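Local atomic coordinates of putative oxidoreductase (Salmonella enterica subsp. enterica serovar Typhimurium, PDB entry 3NX4), a protein that binds NADP and probably acts as an NADPH-dependent acryloyl-CoA reductase of the medium-chain dehydrogenase/reductase superfamily. Residues 39-44 / 240-245; 125-130 / 316-321; 129-134 / 160-165. All coordinates share one frame; numbering follows the deposited sequence.

In the fold
The three contacts meet around one bound NADP and illustrate how a two-domain reductase builds its coenzyme cleft. Interaction 1 spans the cleft itself, holding the nicotinamide ribose and phosphate by bonds from both segments, while Ala243 and Gly244 reach the adenosine half. Interaction 2 joins helix 118-140 to strand 318-322. The centres of interactions 1 and 2 lie about 11 Å apart, and the two are tied together where Leu39 N lies 3.0 Å from Thr319 O, a probable backbone hydrogen bond. Interaction 3 follows the same helix one turn further and packs it on the first helix of the Rossmann fold; the centres of interactions 2 and 3 are about 9 Å apart. Thr130, shared by both, touches the nicotinamide and packs against Cys240 of interaction 1.

Interaction 1. Residues 39-44 / 240-245; sequences LNYKDA and CGLAGG. With NAP (NADP nicotinamide-adenine-dinucleotide phosphate), chain C.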
loop_
_atom_site.group_PDB
_atom_site.type_symbol
_atom_site.label_atom_id
_atom_site.label_comp_id
_atom_site.label_asym_id
_atom_site.label_seq_id
_atom_site.Cartn_x
_atom_site.Cartn_y
_atom_site.Cartn_z
ATOM N N LEU A 39 -5.905 12.004 25.855
ATOM C CA LEU A 39 -6.444 12.787 24.758
ATOM C C LEU A 39 -5.670 12.469 23.493
ATOM O O LEU A 39 -4.463 12.706 23.423
ATOM C CB LEU A 39 -6.332 14.282 25.039
ATOM C CG LEU A 39 -7.133 14.803 26.226
ATOM C CD1 LEU A 39 -6.963 16.327 26.352
ATOM C CD2 LEU A 39 -8.596 14.425 26.071
ATOM N N ASN A 40 -6.376 11.942 22.499
ATOM C CA ASN A 40 -5.813 11.717 21.177
ATOM C C ASN A 40 -6.289 12.804 20.232
ATOM O O ASN A 40 -7.197 13.563 20.553
ATOM C CB ASN A 40 -6.263 10.355 20.638
ATOM C CG ASN A 40 -5.784 9.209 21.497
ATOM O OD1 ASN A 40 -4.681 8.696 21.293
ATOM N ND2 ASN A 40 -6.608 8.798 22.474
ATOM N N TYR A 41 -5.679 12.868 19.056
ATOM C CA TYR A 41 -6.113 13.816 18.043
ATOM C C TYR A 41 -7.614 13.670 17.803
ATOM O O TYR A 41 -8.337 14.662 17.705
ATOM C CB TYR A 41 -5.327 13.607 16.740
ATOM C CG TYR A 41 -5.547 14.692 15.713
ATOM C CD1 TYR A 41 -6.419 14.502 14.645
ATOM C CD2 TYR A 41 -4.897 15.918 15.821
ATOM C CE1 TYR A 41 -6.627 15.496 13.708
ATOM C CE2 TYR A 41 -5.099 16.919 14.886
ATOM C CZ TYR A 41 -5.967 16.705 13.834
ATOM O OH TYR A 41 -6.173 17.700 12.906
ATOM N N LYS A 42 -8.090 12.430 17.722
ATOM C CA LYS A 42 -9.507 12.215 17.464
ATOM C C LYS A 42 -10.374 12.753 18.610
ATOM O O LYS A 42 -11.433 13.327 18.368
ATOM C CB LYS A 42 -9.815 10.737 17.182
ATOM C CG LYS A 42 -11.133 10.547 16.433
ATOM C CD LYS A 42 -11.677 9.131 16.529
ATOM C CE LYS A 42 -10.769 8.132 15.863
ATOM N NZ LYS A 42 -11.415 6.787 15.781
ATOM N N ASP A 43 -9.921 12.571 19.850
ATOM C CA ASP A 43 -10.623 13.123 21.008
ATOM C C ASP A 43 -10.657 14.655 20.931
ATOM O O ASP A 43 -11.652 15.281 21.294
ATOM C CB ASP A 43 -9.945 12.716 22.322
ATOM C CG ASP A 43 -9.945 11.225 22.557
ATOM O OD1 ASP A 43 -11.015 10.591 22.408
ATOM O OD2 ASP A 43 -8.869 10.687 22.907
ATOM N N ALA A 44 -9.556 15.256 20.482
ATOM C CA ALA A 44 -9.477 16.712 20.378
ATOM C C ALA A 44 -10.450 17.236 19.318
ATOM O O ALA A 44 -11.108 18.254 19.521
ATOM C CB ALA A 44 -8.036 17.169 20.088
ATOM N N CYS A 240 -1.314 6.263 8.963
ATOM C CA CYS A 240 -2.382 6.193 9.953
ATOM C C CYS A 240 -3.079 7.529 10.207
ATOM O O CYS A 240 -4.045 7.585 10.971
ATOM C CB CYS A 240 -1.835 5.647 11.277
ATOM S SG CYS A 240 -0.723 6.844 12.107
ATOM N N GLY A 241 -2.613 8.601 9.572
ATOM C CA GLY A 241 -3.088 9.922 9.949
ATOM C C GLY A 241 -3.551 10.874 8.859
ATOM O O GLY A 241 -3.521 10.564 7.656
ATOM N N LEU A 242 -3.995 12.049 9.301
ATOM C CA LEU A 242 -4.468 13.097 8.405
ATOM C C LEU A 242 -4.251 14.479 9.016
ATOM O O LEU A 242 -4.961 15.425 8.682
ATOM C CB LEU A 242 -5.954 12.909 8.096
ATOM C CG LEU A 242 -6.892 12.517 9.247
ATOM C CD1 LEU A 242 -6.879 13.530 10.375
ATOM C CD2 LEU A 242 -8.304 12.340 8.725
ATOM N N ALA A 243 -3.274 14.593 9.909
ATOM C CA ALA A 243 -3.033 15.865 10.595
ATOM C C ALA A 243 -2.831 17.001 9.594
ATOM O O ALA A 243 -3.178 18.138 9.869
ATOM C CB ALA A 243 -1.839 15.751 11.522
ATOM N N GLY A 244 -2.269 16.686 8.431
ATOM C CA GLY A 244 -2.021 17.698 7.416
ATOM C C GLY A 244 -3.109 17.826 6.362
ATOM O O GLY A 244 -3.036 18.698 5.492
ATOM N N GLY A 245 -4.114 16.956 6.434
ATOM C CA GLY A 245 -5.169 16.913 5.435
ATOM C C GLY A 245 -5.447 15.486 4.988
ATOM O O GLY A 245 -4.533 14.656 4.934
HETATM P PA NAP C . -0.897 14.708 17.304
HETATM O O1A NAP C . -0.339 14.389 18.628
HETATM O O2A NAP C . -1.650 15.965 17.165
HETATM O O5B NAP C . 0.243 14.607 16.189
HETATM C C5B NAP C . 0.008 15.164 14.926
HETATM C C4B NAP C . 1.327 15.804 14.519
HETATM O O4B NAP C . 1.241 16.196 13.177
HETATM C C3B NAP C . 1.639 17.067 15.326
HETATM O O3B NAP C . 2.434 16.757 16.453
HETATM C C2B NAP C . 2.417 17.914 14.337
HETATM O O2B NAP C . 3.770 17.538 14.443
HETATM C C1B NAP C . 1.914 17.434 12.987
HETATM N N9A NAP C . 0.947 18.371 12.396
HETATM C C8A NAP C . -0.123 18.969 13.014
HETATM N N7A NAP C . -0.764 19.732 12.095
HETATM C C5A NAP C . -0.131 19.614 10.910
HETATM C C6A NAP C . -0.357 20.172 9.658
HETATM N N6A NAP C . -1.371 21.003 9.452
HETATM N N1A NAP C . 0.481 19.850 8.620
HETATM C C2A NAP C . 1.540 18.990 8.819
HETATM N N3A NAP C . 1.769 18.444 10.065
HETATM C C4A NAP C . 0.946 18.757 11.089
HETATM O O3 NAP C . -1.901 13.525 16.850
HETATM P PN NAP C . -1.844 11.957 17.173
HETATM O O1N NAP C . -2.758 11.628 18.291
HETATM O O2N NAP C . -0.412 11.595 17.276
HETATM O O5D NAP C . -2.461 11.407 15.790
HETATM C C5D NAP C . -1.754 11.643 14.596
HETATM C C4D NAP C . -2.664 11.387 13.406
HETATM O O4D NAP C . -2.986 10.017 13.386
HETATM C C3D NAP C . -3.980 12.135 13.530
HETATM O O3D NAP C . -4.393 12.553 12.247
HETATM C C2D NAP C . -4.944 11.100 14.061
HETATM O O2D NAP C . -6.259 11.348 13.628
HETATM C C1D NAP C . -4.387 9.848 13.414
HETATM N N1N NAP C . -4.704 8.607 14.131
HETATM C C2N NAP C . -5.437 7.660 13.476
HETATM C C3N NAP C . -5.756 6.448 14.081
HETATM C C7N NAP C . -6.080 5.296 13.171
HETATM O O7N NAP C . -6.998 4.314 13.578
HETATM N N7N NAP C . -5.482 5.240 11.987
HETATM C C4N NAP C . -5.313 6.207 15.382
HETATM C C5N NAP C . -4.556 7.184 16.044
HETATM C C6N NAP C . -4.249 8.380 15.399
HETATM P P2B NAP C . 4.951 18.631 14.241
HETATM O O1X NAP C . 6.218 18.004 14.758
HETATM O O2X NAP C . 5.100 18.949 12.773
HETATM O O3X NAP C . 4.587 19.861 15.028
#
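The phenol ring of Tyr41 meets Leu242 at a slant, its CE1 lying 3.9 Å from Leu242 CD1. Ala243 CA and the ribose hydroxyl O2D of NADP approach the same ring obliquely too, so that Leu242 of the loop and the ribose adjoin it on the same flank. On the CB side of the ring, Tyr41 CD1 comes within 3.3 Å of NADP O2D and Tyr41 CD2 lies 3.5 Å from the pyrophosphate oxygen O2A. The ring owes this reach to a CG anti to the backbone N (chi1 -170°), which carries it from the first turn of helix 41-48 along the coenzyme. Leu242 is folded more tightly: its CG sits between the backbone N and the carbonyl carbon (chi1 42°), and CD1 is thereby brought to 3.3 Å from NADP O3D as well as to the ring.

Backbone atoms do the polar work. Leu242 N donates to NADP O3D over 3.0 Å in a nearly straight bond (169°), and Tyr41 N gives a longer bond of 3.3 Å to O1N of the nicotinamide-side phosphate. The carboxamide nitrogen N7N also donates to Cys240 O, although the position of that carbonyl is less certain. Behind Tyr41, Asp43 OD2 accepts from both N and ND2 of Asn40, two bonds that join the N-cap residue to the first turn of helix 41-48. Ile256 of the second subunit packs on Leu242. The arrangement fits the interdomain coenzyme cleft of medium-chain dehydrogenases/reductases, between the GroES-like and Rossmann parts.

Interaction 2. Residues 125-130 / 316-321; sequences GTAGFT and QGRTLV. With NAP (NADP nicotinamide-adenine-dinucleotide phosphate), chain C.
Ala127 and Arg318 carry the van der Waals part of this contact, the methyl group lying over one face of the guanidinium. Ala127 CB is 3.6 Å from Arg318 CD and 3.7 Å from Arg318 NH1, so the methyl spans the root and one branch of the flat group. Bends at chi2 (-81°) and chi3 (-58°) fold the arginine chain so that its guanidinium lies against Ala127. Its other branch reaches Gly125, where NH2 of Arg318 stands 3.6 Å from Gly125 CA in an oblique approach.

The hydrogen bonds of the guanidinium go to residues outside the two segments. NE donates to Ile123 O and NH2 to both Met122 O and Ser38 OG, while NH1 has a weak bond to Leu39 O. Helix 118-140 is kinked here: the backbone nitrogens of Thr126 and Ala127 make no bond to the preceding turn, and Arg318 takes up the very carbonyls that they would normally use.

Coenzyme contacts come from two threonines of the helix. Thr126 CG2 touches NADP C5N at 3.6 Å, and Thr130 OG1 lies 3.1 Å from C4N, the carbon that carries the hydride in nicotinamide chemistry. The Thr130 hydroxyl is turned by its 2.7 Å bond to Thr126 O, which it meets from the face opposite to Thr130 N.

Chemically, a buried cation is paid for largely by neutral oxygens: its charge is probably stabilised by the carbonyl dipoles and the Ser38 hydroxyl, and the bonds to Met122 O and Ile123 O tie the kinked helix to strand 318-322.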
loop_
_atom_site.group_PDB
_atom_site.type_symbol
_atom_site.label_atom_id
_atom_site.label_comp_id
_atom_site.label_asym_id
_atom_site.label_seq_id
_atom_site.Cartn_x
_atom_site.Cartn_y
_atom_site.Cartn_z
ATOM N N GLY A 125 -2.059 4.666 25.137
ATOM C CA GLY A 125 -3.350 5.012 24.567
ATOM C C GLY A 125 -3.499 4.588 23.109
ATOM O O GLY A 125 -2.734 3.774 22.607
ATOM N N THR A 126 -4.484 5.158 22.427
ATOM C CA THR A 126 -4.673 4.882 21.010
ATOM C C THR A 126 -3.450 5.288 20.176
ATOM O O THR A 126 -3.082 4.592 19.246
ATOM C CB THR A 126 -5.939 5.575 20.467
ATOM O OG1 THR A 126 -7.091 4.863 20.917
ATOM C CG2 THR A 126 -5.951 5.572 18.950
ATOM N N ALA A 127 -2.823 6.411 20.515
ATOM C CA ALA A 127 -1.684 6.910 19.744
ATOM C C ALA A 127 -0.558 5.888 19.714
ATOM O O ALA A 127 -0.041 5.546 18.651
ATOM C CB ALA A 127 -1.170 8.252 20.330
ATOM N N GLY A 128 -0.170 5.411 20.892
ATOM C CA GLY A 128 0.930 4.470 21.006
ATOM C C GLY A 128 0.586 3.084 20.468
ATOM O O GLY A 128 1.422 2.418 19.859
ATOM N N PHE A 129 -0.645 2.645 20.699
ATOM C CA PHE A 129 -1.121 1.381 20.147
ATOM C C PHE A 129 -1.038 1.429 18.616
ATOM O O PHE A 129 -0.546 0.502 17.977
ATOM C CB PHE A 129 -2.556 1.139 20.640
ATOM C CG PHE A 129 -3.243 -0.044 20.016
ATOM C CD1 PHE A 129 -2.991 -1.339 20.469
ATOM C CD2 PHE A 129 -4.201 0.142 19.028
ATOM C CE1 PHE A 129 -3.644 -2.431 19.906
ATOM C CE2 PHE A 129 -4.876 -0.950 18.468
ATOM C CZ PHE A 129 -4.588 -2.237 18.903
ATOM N N THR A 130 -1.483 2.541 18.042
ATOM C CA THR A 130 -1.348 2.797 16.612
ATOM C C THR A 130 0.120 2.807 16.117
ATOM O O THR A 130 0.435 2.248 15.066
ATOM C CB THR A 130 -2.021 4.134 16.256
ATOM O OG1 THR A 130 -3.399 4.082 16.644
ATOM C CG2 THR A 130 -1.936 4.404 14.750
ATOM N N GLN A 316 3.359 18.726 22.653
ATOM C CA GLN A 316 4.178 17.628 22.152
ATOM C C GLN A 316 4.016 16.393 23.039
ATOM O O GLN A 316 3.706 16.504 24.219
ATOM C CB GLN A 316 5.645 18.050 22.025
ATOM C CG GLN A 316 6.292 18.538 23.305
ATOM C CD GLN A 316 7.703 19.032 23.060
ATOM O OE1 GLN A 316 7.982 19.644 22.034
ATOM N NE2 GLN A 316 8.607 18.743 23.988
ATOM N N GLY A 317 4.197 15.209 22.466
ATOM C CA GLY A 317 4.070 13.994 23.248
ATOM C C GLY A 317 2.631 13.569 23.475
ATOM O O GLY A 317 1.765 13.784 22.629
ATOM N N ARG A 318 2.375 12.964 24.630
ATOM C CA ARG A 318 1.077 12.364 24.920
ATOM C C ARG A 318 0.372 13.064 26.085
ATOM O O ARG A 318 1.001 13.409 27.085
ATOM C CB ARG A 318 1.276 10.886 25.241
ATOM C CG ARG A 318 1.706 10.048 24.024
ATOM C CD ARG A 318 0.508 9.684 23.160
ATOM N NE ARG A 318 -0.486 8.950 23.953
ATOM C CZ ARG A 318 -1.776 9.259 24.009
ATOM N NH1 ARG A 318 -2.251 10.264 23.288
ATOM N NH2 ARG A 318 -2.596 8.551 24.773
ATOM N N THR A 319 -0.931 13.282 25.949
ATOM C CA THR A 319 -1.700 13.916 27.014
ATOM C C THR A 319 -2.434 12.856 27.821
ATOM O O THR A 319 -3.322 12.174 27.307
ATOM C CB THR A 319 -2.718 14.933 26.462
ATOM O OG1 THR A 319 -2.027 15.962 25.748
ATOM C CG2 THR A 319 -3.514 15.571 27.600
ATOM N N LEU A 320 -2.043 12.730 29.085
ATOM C CA LEU A 320 -2.579 11.733 29.999
ATOM C C LEU A 320 -3.595 12.386 30.935
ATOM O O LEU A 320 -3.330 13.443 31.513
ATOM C CB LEU A 320 -1.441 11.115 30.818
ATOM C CG LEU A 320 -1.846 10.222 32.000
ATOM C CD1 LEU A 320 -2.416 8.880 31.501
ATOM C CD2 LEU A 320 -0.669 10.001 32.942
ATOM N N VAL A 321 -4.756 11.762 31.081
ATOM C CA VAL A 321 -5.809 12.332 31.905
ATOM C C VAL A 321 -6.032 11.508 33.169
ATOM O O VAL A 321 -6.405 10.353 33.106
ATOM C CB VAL A 321 -7.121 12.494 31.115
ATOM C CG1 VAL A 321 -8.184 13.139 31.986
ATOM C CG2 VAL A 321 -6.870 13.335 29.854
HETATM P PA NAP C . -0.897 14.708 17.304
HETATM O O1A NAP C . -0.339 14.389 18.628
HETATM O O2A NAP C . -1.650 15.965 17.165
HETATM O O5B NAP C . 0.243 14.607 16.189
HETATM C C5B NAP C . 0.008 15.164 14.926
HETATM C C4B NAP C . 1.327 15.804 14.519
HETATM O O4B NAP C . 1.241 16.196 13.177
HETATM C C3B NAP C . 1.639 17.067 15.326
HETATM O O3B NAP C . 2.434 16.757 16.453
HETATM C C2B NAP C . 2.417 17.914 14.337
HETATM O O2B NAP C . 3.770 17.538 14.443
HETATM C C1B NAP C . 1.914 17.434 12.987
HETATM N N9A NAP C . 0.947 18.371 12.396
HETATM C C8A NAP C . -0.123 18.969 13.014
HETATM N N7A NAP C . -0.764 19.732 12.095
HETATM C C5A NAP C . -0.131 19.614 10.910
HETATM C C6A NAP C . -0.357 20.172 9.658
HETATM N N6A NAP C . -1.371 21.003 9.452
HETATM N N1A NAP C . 0.481 19.850 8.620
HETATM C C2A NAP C . 1.540 18.990 8.819
HETATM N N3A NAP C . 1.769 18.444 10.065
HETATM C C4A NAP C . 0.946 18.757 11.089
HETATM O O3 NAP C . -1.901 13.525 16.850
HETATM P PN NAP C . -1.844 11.957 17.173
HETATM O O1N NAP C . -2.758 11.628 18.291
HETATM O O2N NAP C . -0.412 11.595 17.276
HETATM O O5D NAP C . -2.461 11.407 15.790
HETATM C C5D NAP C . -1.754 11.643 14.596
HETATM C C4D NAP C . -2.664 11.387 13.406
HETATM O O4D NAP C . -2.986 10.017 13.386
HETATM C C3D NAP C . -3.980 12.135 13.530
HETATM O O3D NAP C . -4.393 12.553 12.247
HETATM C C2D NAP C . -4.944 11.100 14.061
HETATM O O2D NAP C . -6.259 11.348 13.628
HETATM C C1D NAP C . -4.387 9.848 13.414
HETATM N N1N NAP C . -4.704 8.607 14.131
HETATM C C2N NAP C . -5.437 7.660 13.476
HETATM C C3N NAP C . -5.756 6.448 14.081
HETATM C C7N NAP C . -6.080 5.296 13.171
HETATM O O7N NAP C . -6.998 4.314 13.578
HETATM N N7N NAP C . -5.482 5.240 11.987
HETATM C C4N NAP C . -5.313 6.207 15.382
HETATM C C5N NAP C . -4.556 7.184 16.044
HETATM C C6N NAP C . -4.249 8.380 15.399
HETATM P P2B NAP C . 4.951 18.631 14.241
HETATM O O1X NAP C . 6.218 18.004 14.758
HETATM O O2X NAP C . 5.100 18.949 12.773
HETATM O O3X NAP C . 4.587 19.861 15.028
#

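Interaction 3. Residues 129-134 / 160-165; sequences FTAMLC and GSTAVA. With NAP (NADP nicotinamide-adenine-dinucleotide phosphate), chain C.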
loop_
_atom_site.group_PDB
_atom_site.type_symbol
_atom_site.label_atom_id
_atom_site.label_comp_id
_atom_site.label_asym_id
_atom_site.label_seq_id
_atom_site.Cartn_x
_atom_site.Cartn_y
_atom_site.Cartn_z
ATOM N N PHE A 129 -0.645 2.645 20.699
ATOM C CA PHE A 129 -1.121 1.381 20.147
ATOM C C PHE A 129 -1.038 1.429 18.616
ATOM O O PHE A 129 -0.546 0.502 17.977
ATOM C CB PHE A 129 -2.556 1.139 20.640
ATOM C CG PHE A 129 -3.243 -0.044 20.016
ATOM C CD1 PHE A 129 -2.991 -1.339 20.469
ATOM C CD2 PHE A 129 -4.201 0.142 19.028
ATOM C CE1 PHE A 129 -3.644 -2.431 19.906
ATOM C CE2 PHE A 129 -4.876 -0.950 18.468
ATOM C CZ PHE A 129 -4.588 -2.237 18.903
ATOM N N THR A 130 -1.483 2.541 18.042
ATOM C CA THR A 130 -1.348 2.797 16.612
ATOM C C THR A 130 0.120 2.807 16.117
ATOM O O THR A 130 0.435 2.248 15.066
ATOM C CB THR A 130 -2.021 4.134 16.256
ATOM O OG1 THR A 130 -3.399 4.082 16.644
ATOM C CG2 THR A 130 -1.936 4.404 14.750
ATOM N N ALA A 131 1.011 3.460 16.849
ATOM C CA ALA A 131 2.420 3.467 16.453
ATOM C C ALA A 131 2.930 2.034 16.389
ATOM O O ALA A 131 3.699 1.670 15.483
ATOM C CB ALA A 131 3.251 4.258 17.433
HETATM N N MSE A 132 2.501 1.224 17.362
HETATM C CA MSE A 132 2.931 -0.165 17.411
HETATM C C MSE A 132 2.404 -0.929 16.186
HETATM O O MSE A 132 3.140 -1.693 15.557
HETATM C CB MSE A 132 2.480 -0.839 18.708
HETATM C CG MSE A 132 3.102 -2.211 18.919
HETATM SE SE MSE A 132 5.039 -2.146 19.296
HETATM C CE MSE A 132 5.584 -3.106 17.826
ATOM N N LEU A 133 1.130 -0.740 15.854
ATOM C CA LEU A 133 0.593 -1.349 14.638
ATOM C C LEU A 133 1.379 -0.920 13.388
ATOM O O LEU A 133 1.540 -1.722 12.463
ATOM C CB LEU A 133 -0.888 -1.031 14.471
ATOM C CG LEU A 133 -1.797 -1.620 15.554
ATOM C CD1 LEU A 133 -3.200 -1.052 15.413
ATOM C CD2 LEU A 133 -1.818 -3.155 15.494
ATOM N N CYS A 134 1.858 0.333 13.355
ATOM C CA CYS A 134 2.614 0.822 12.195
ATOM C C CYS A 134 3.973 0.160 12.119
ATOM O O CYS A 134 4.414 -0.253 11.058
ATOM C CB CYS A 134 2.800 2.341 12.250
ATOM S SG CYS A 134 1.289 3.272 11.972
ATOM N N GLY A 160 3.635 9.825 16.643
ATOM C CA GLY A 160 5.009 10.063 16.219
ATOM C C GLY A 160 6.037 9.858 17.316
ATOM O O GLY A 160 7.075 9.247 17.094
ATOM N N SER A 161 5.757 10.356 18.517
ATOM C CA SER A 161 6.699 10.193 19.620
ATOM C C SER A 161 6.903 8.715 19.929
ATOM O O SER A 161 8.036 8.257 20.115
ATOM C CB SER A 161 6.196 10.914 20.887
ATOM O OG SER A 161 6.202 12.319 20.704
ATOM N N THR A 162 5.800 7.976 19.993
ATOM C CA THR A 162 5.871 6.553 20.319
ATOM C C THR A 162 6.642 5.822 19.220
ATOM O O THR A 162 7.494 4.973 19.492
ATOM C CB THR A 162 4.469 5.923 20.484
ATOM O OG1 THR A 162 3.634 6.784 21.270
ATOM C CG2 THR A 162 4.573 4.559 21.179
ATOM N N ALA A 163 6.342 6.172 17.976
ATOM C CA ALA A 163 6.993 5.544 16.819
ATOM C C ALA A 163 8.512 5.731 16.856
ATOM O O ALA A 163 9.281 4.798 16.603
ATOM C CB ALA A 163 6.427 6.123 15.526
ATOM N N VAL A 164 8.940 6.952 17.161
ATOM C CA VAL A 164 10.374 7.267 17.199
ATOM C C VAL A 164 11.030 6.407 18.288
ATOM O O VAL A 164 12.065 5.775 18.060
ATOM C CB VAL A 164 10.599 8.774 17.470
ATOM C CG1 VAL A 164 12.078 9.073 17.848
ATOM C CG2 VAL A 164 10.139 9.624 16.260
ATOM N N ALA A 165 10.389 6.354 19.454
ATOM C CA ALA A 165 10.916 5.614 20.602
ATOM C C ALA A 165 10.999 4.114 20.328
ATOM O O ALA A 165 11.981 3.468 20.686
ATOM C CB ALA A 165 10.065 5.873 21.846
HETATM P PA NAP C . -0.897 14.708 17.304
HETATM O O1A NAP C . -0.339 14.389 18.628
HETATM O O2A NAP C . -1.650 15.965 17.165
HETATM O O5B NAP C . 0.243 14.607 16.189
HETATM C C5B NAP C . 0.008 15.164 14.926
HETATM C C4B NAP C . 1.327 15.804 14.519
HETATM O O4B NAP C . 1.241 16.196 13.177
HETATM C C3B NAP C . 1.639 17.067 15.326
HETATM O O3B NAP C . 2.434 16.757 16.453
HETATM C C2B NAP C . 2.417 17.914 14.337
HETATM O O2B NAP C . 3.770 17.538 14.443
HETATM C C1B NAP C . 1.914 17.434 12.987
HETATM N N9A NAP C . 0.947 18.371 12.396
HETATM C C8A NAP C . -0.123 18.969 13.014
HETATM N N7A NAP C . -0.764 19.732 12.095
HETATM C C5A NAP C . -0.131 19.614 10.910
HETATM C C6A NAP C . -0.357 20.172 9.658
HETATM N N6A NAP C . -1.371 21.003 9.452
HETATM N N1A NAP C . 0.481 19.850 8.620
HETATM C C2A NAP C . 1.540 18.990 8.819
HETATM N N3A NAP C . 1.769 18.444 10.065
HETATM C C4A NAP C . 0.946 18.757 11.089
HETATM O O3 NAP C . -1.901 13.525 16.850
HETATM P PN NAP C . -1.844 11.957 17.173
HETATM O O1N NAP C . -2.758 11.628 18.291
HETATM O O2N NAP C . -0.412 11.595 17.276
HETATM O O5D NAP C . -2.461 11.407 15.790
HETATM C C5D NAP C . -1.754 11.643 14.596
HETATM C C4D NAP C . -2.664 11.387 13.406
HETATM O O4D NAP C . -2.986 10.017 13.386
HETATM C C3D NAP C . -3.980 12.135 13.530
HETATM O O3D NAP C . -4.393 12.553 12.247
HETATM C C2D NAP C . -4.944 11.100 14.061
HETATM O O2D NAP C . -6.259 11.348 13.628
HETATM C C1D NAP C . -4.387 9.848 13.414
HETATM N N1N NAP C . -4.704 8.607 14.131
HETATM C C2N NAP C . -5.437 7.660 13.476
HETATM C C3N NAP C . -5.756 6.448 14.081
HETATM C C7N NAP C . -6.080 5.296 13.171
HETATM O O7N NAP C . -6.998 4.314 13.578
HETATM N N7N NAP C . -5.482 5.240 11.987
HETATM C C4N NAP C . -5.313 6.207 15.382
HETATM C C5N NAP C . -4.556 7.184 16.044
HETATM C C6N NAP C . -4.249 8.380 15.399
HETATM P P2B NAP C . 4.951 18.631 14.241
HETATM O O1X NAP C . 6.218 18.004 14.758
HETATM O O2X NAP C . 5.100 18.949 12.773
HETATM O O3X NAP C . 4.587 19.861 15.028
#
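Helix 158-169, which follows the first strand of the Rossmann fold, meets helix 118-140 where Ala131 presses its methyl group against Thr162 and Ala163. The backbones come very near each other, with Ala131 CA only 5.0 Å from Ala163 CA, a spacing that small side chains at the interface make possible. Ala131 CB lies 3.7 Å from Thr162 CB and equally 3.7 Å from Ala163 N, so one methyl touches both a neighbouring side chain and the opposing main chain. Further from this closest approach, Thr162 CG2 comes to 4.0 Å from Ala131 CB, and the methyl CB of Ala163 stands 4.1 Å from the same atom. Ala131 thus points its methyl straight at the other helix, into the angle between two successive residues, and all three partners are buried.

Thr162 presents carbon to this interface because its hydroxyl is engaged within its own helix. With OG1 beside the backbone N (chi1 -45°), it bonds to Gly158 O one turn earlier, and CG2 falls anti to that nitrogen.

Gly158 lies within the glycine-rich GxxGxxG-type motif of the Rossmann nucleotide-binding fold, which runs from the end of the strand into the helix and closes at Gly160. Val159 N hydrogen-bonds to NADP in this first turn, and the positive end of the helix dipole, at the N-terminus, probably favours the pyrophosphate. The same turn therefore faces the coenzyme while the next one receives helix 118-140.

On helix 118-140, Leu133 CG lies over one face of the Phe129 ring, displaced from its centre, and that ring also stacks with Trp279; on helix 158-169, Thr162 and Ala165 pack against Phe290.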